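Local coordinates for transcriptional regulators (LACI-FAMILY TRANSCRIPTIONAL REGULATORY PROTEIN) (Corynebacterium glutamicum, PDB 3GYB), which probably regulates transcription as a LacI-family DNA-binding factor, with a periplasmic-binding-protein-like core that holds a magnesium ion in the crystal, at residues L206-Y211 / I222-I227. Residues are numbered along the deposited sequence; the frame is centred on the assembly and turned at random.
Sequences LSIIGY and INLTTI
With CG of Tyr211 anti to its backbone N (chi1 -157°) and CG2 of Ile227 likewise anti to its own N, the phenol ring and the methyl are placed facing each other. Ile227 CG2 lies over one face, offset toward the rim, 3.8 Å from the Tyr211 ring centroid and 15° off the ring normal, a CH-pi contact. Outside the two segments, Asn100 ND2 hydrogen-bonds to the Tyr211 hydroxyl and Arg134 makes a cation-pi contact with the ring. On the same side of the backbone, Ile209 CD1 reaches Ile227 CD1 at 3.9 Å; the two isoleucines also touch helix 102-115. Gly210 N donates an almost straight bond to Thr225 O, 2.9 Å at 170° and in the carbonyl plane. The return bond, from Ile227 N to Gly210 O, is 3.1 Å long and more bent, the donor lying above the carbonyl plane. Thr226 OG1 is 3.1 Å from Tyr211 N at a poor angle, and is instead bonded to Asp185 and Asn213 N. Parallel strands 207-211 and 226-228 with intervening helix 215-218 form a beta-alpha-beta unit of the periplasmic-binding-protein-like fold, whose Tyr211 end lies beside the magnesium ligands Asp212 and Asp229.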
loop_
_atom_site.group_PDB
_atom_site.type_symbol
_atom_site.label_atom_id
_atom_site.label_comp_id
_atom_site.label_asym_id
_atom_site.label_seq_id
_atom_site.Cartn_x
_atom_site.Cartn_y
_atom_site.Cartn_z
ATOM N N LEU A 206 17.237 -8.620 -17.092
ATOM C CA LEU A 206 17.552 -8.537 -15.669
ATOM C C LEU A 206 16.530 -9.275 -14.813
ATOM O O LEU A 206 15.329 -9.112 -15.013
ATOM C CB LEU A 206 17.585 -7.061 -15.258
ATOM C CG LEU A 206 17.815 -6.703 -13.786
ATOM C CD1 LEU A 206 19.267 -6.966 -13.420
ATOM C CD2 LEU A 206 17.482 -5.240 -13.559
ATOM N N SER A 207 17.007 -10.090 -13.872
ATOM C CA SER A 207 16.114 -10.814 -12.968
ATOM C C SER A 207 16.004 -10.039 -11.659
ATOM O O SER A 207 16.993 -9.479 -11.184
ATOM C CB SER A 207 16.648 -12.219 -12.665
ATOM O OG SER A 207 16.375 -13.117 -13.731
ATOM N N ILE A 208 14.802 -9.995 -11.092
ATOM C CA ILE A 208 14.580 -9.302 -9.829
ATOM C C ILE A 208 13.692 -10.130 -8.908
ATOM O O ILE A 208 12.629 -10.596 -9.311
ATOM C CB ILE A 208 13.894 -7.923 -10.037
ATOM C CG1 ILE A 208 14.842 -6.970 -10.773
ATOM C CG2 ILE A 208 13.500 -7.329 -8.685
ATOM C CD1 ILE A 208 14.209 -5.635 -11.151
ATOM N N ILE A 209 14.137 -10.329 -7.673
ATOM C CA ILE A 209 13.329 -11.071 -6.722
ATOM C C ILE A 209 13.175 -10.211 -5.472
ATOM O O ILE A 209 14.144 -9.612 -4.994
ATOM C CB ILE A 209 13.952 -12.455 -6.380
ATOM C CG1 ILE A 209 13.091 -13.159 -5.325
ATOM C CG2 ILE A 209 15.399 -12.286 -5.921
ATOM C CD1 ILE A 209 13.402 -14.640 -5.145
ATOM N N GLY A 210 11.946 -10.131 -4.970
ATOM C CA GLY A 210 11.672 -9.328 -3.790
ATOM C C GLY A 210 11.487 -10.151 -2.533
ATOM O O GLY A 210 11.924 -11.301 -2.465
ATOM N N TYR A 211 10.823 -9.570 -1.540
ATOM C CA TYR A 211 10.595 -10.240 -0.264
ATOM C C TYR A 211 9.391 -9.582 0.403
ATOM O O TYR A 211 9.341 -8.359 0.511
ATOM C CB TYR A 211 11.842 -10.077 0.625
ATOM C CG TYR A 211 12.026 -11.119 1.719
ATOM C CD1 TYR A 211 13.189 -11.890 1.775
ATOM C CD2 TYR A 211 11.069 -11.302 2.713
ATOM C CE1 TYR A 211 13.394 -12.815 2.797
ATOM C CE2 TYR A 211 11.266 -12.232 3.744
ATOM C CZ TYR A 211 12.431 -12.979 3.775
ATOM O OH TYR A 211 12.633 -13.893 4.792
ATOM N N ILE A 222 2.492 -6.005 -11.908
ATOM C CA ILE A 222 3.826 -6.120 -11.338
ATOM C C ILE A 222 4.326 -7.565 -11.411
ATOM O O ILE A 222 5.476 -7.807 -11.790
ATOM C CB ILE A 222 3.812 -5.581 -9.899
ATOM C CG1 ILE A 222 3.355 -4.114 -9.930
ATOM C CG2 ILE A 222 5.189 -5.702 -9.272
ATOM C CD1 ILE A 222 3.197 -3.473 -8.562
ATOM N N ASN A 223 3.462 -8.512 -11.050
ATOM C CA ASN A 223 3.776 -9.940 -11.143
ATOM C C ASN A 223 5.199 -10.249 -10.677
ATOM O O ASN A 223 5.985 -10.863 -11.396
ATOM C CB ASN A 223 3.596 -10.368 -12.602
ATOM C CG ASN A 223 3.460 -11.865 -12.764
ATOM O OD1 ASN A 223 2.830 -12.530 -11.951
ATOM N ND2 ASN A 223 4.043 -12.399 -13.831
ATOM N N LEU A 224 5.490 -9.853 -9.445
ATOM C CA LEU A 224 6.816 -9.984 -8.841
ATOM C C LEU A 224 7.182 -11.305 -8.155
ATOM O O LEU A 224 6.478 -11.761 -7.254
ATOM C CB LEU A 224 6.973 -8.856 -7.811
ATOM C CG LEU A 224 8.227 -8.005 -7.565
ATOM C CD1 LEU A 224 8.186 -7.568 -6.103
ATOM C CD2 LEU A 224 9.517 -8.741 -7.864
ATOM N N THR A 225 8.300 -11.900 -8.568
ATOM C CA THR A 225 8.788 -13.120 -7.930
ATOM C C THR A 225 9.275 -12.604 -6.579
ATOM O O THR A 225 9.988 -11.605 -6.510
ATOM C CB THR A 225 9.942 -13.730 -8.734
ATOM O OG1 THR A 225 9.421 -14.233 -9.969
ATOM C CG2 THR A 225 10.616 -14.864 -7.964
ATOM N N THR A 226 8.893 -13.284 -5.505
ATOM C CA THR A 226 9.224 -12.799 -4.175
ATOM C C THR A 226 9.262 -13.916 -3.139
ATOM O O THR A 226 8.785 -15.026 -3.377
ATOM C CB THR A 226 8.146 -11.757 -3.760
ATOM O OG1 THR A 226 8.427 -11.218 -2.466
ATOM C CG2 THR A 226 6.770 -12.423 -3.737
ATOM N N ILE A 227 9.843 -13.613 -1.987
ATOM C CA ILE A 227 9.910 -14.572 -0.892
ATOM C C ILE A 227 8.719 -14.303 0.021
ATOM O O ILE A 227 8.548 -13.191 0.519
ATOM C CB ILE A 227 11.199 -14.396 -0.063
ATOM C CG1 ILE A 227 12.429 -14.672 -0.935
ATOM C CG2 ILE A 227 11.150 -15.296 1.168
ATOM C CD1 ILE A 227 12.450 -16.045 -1.586
#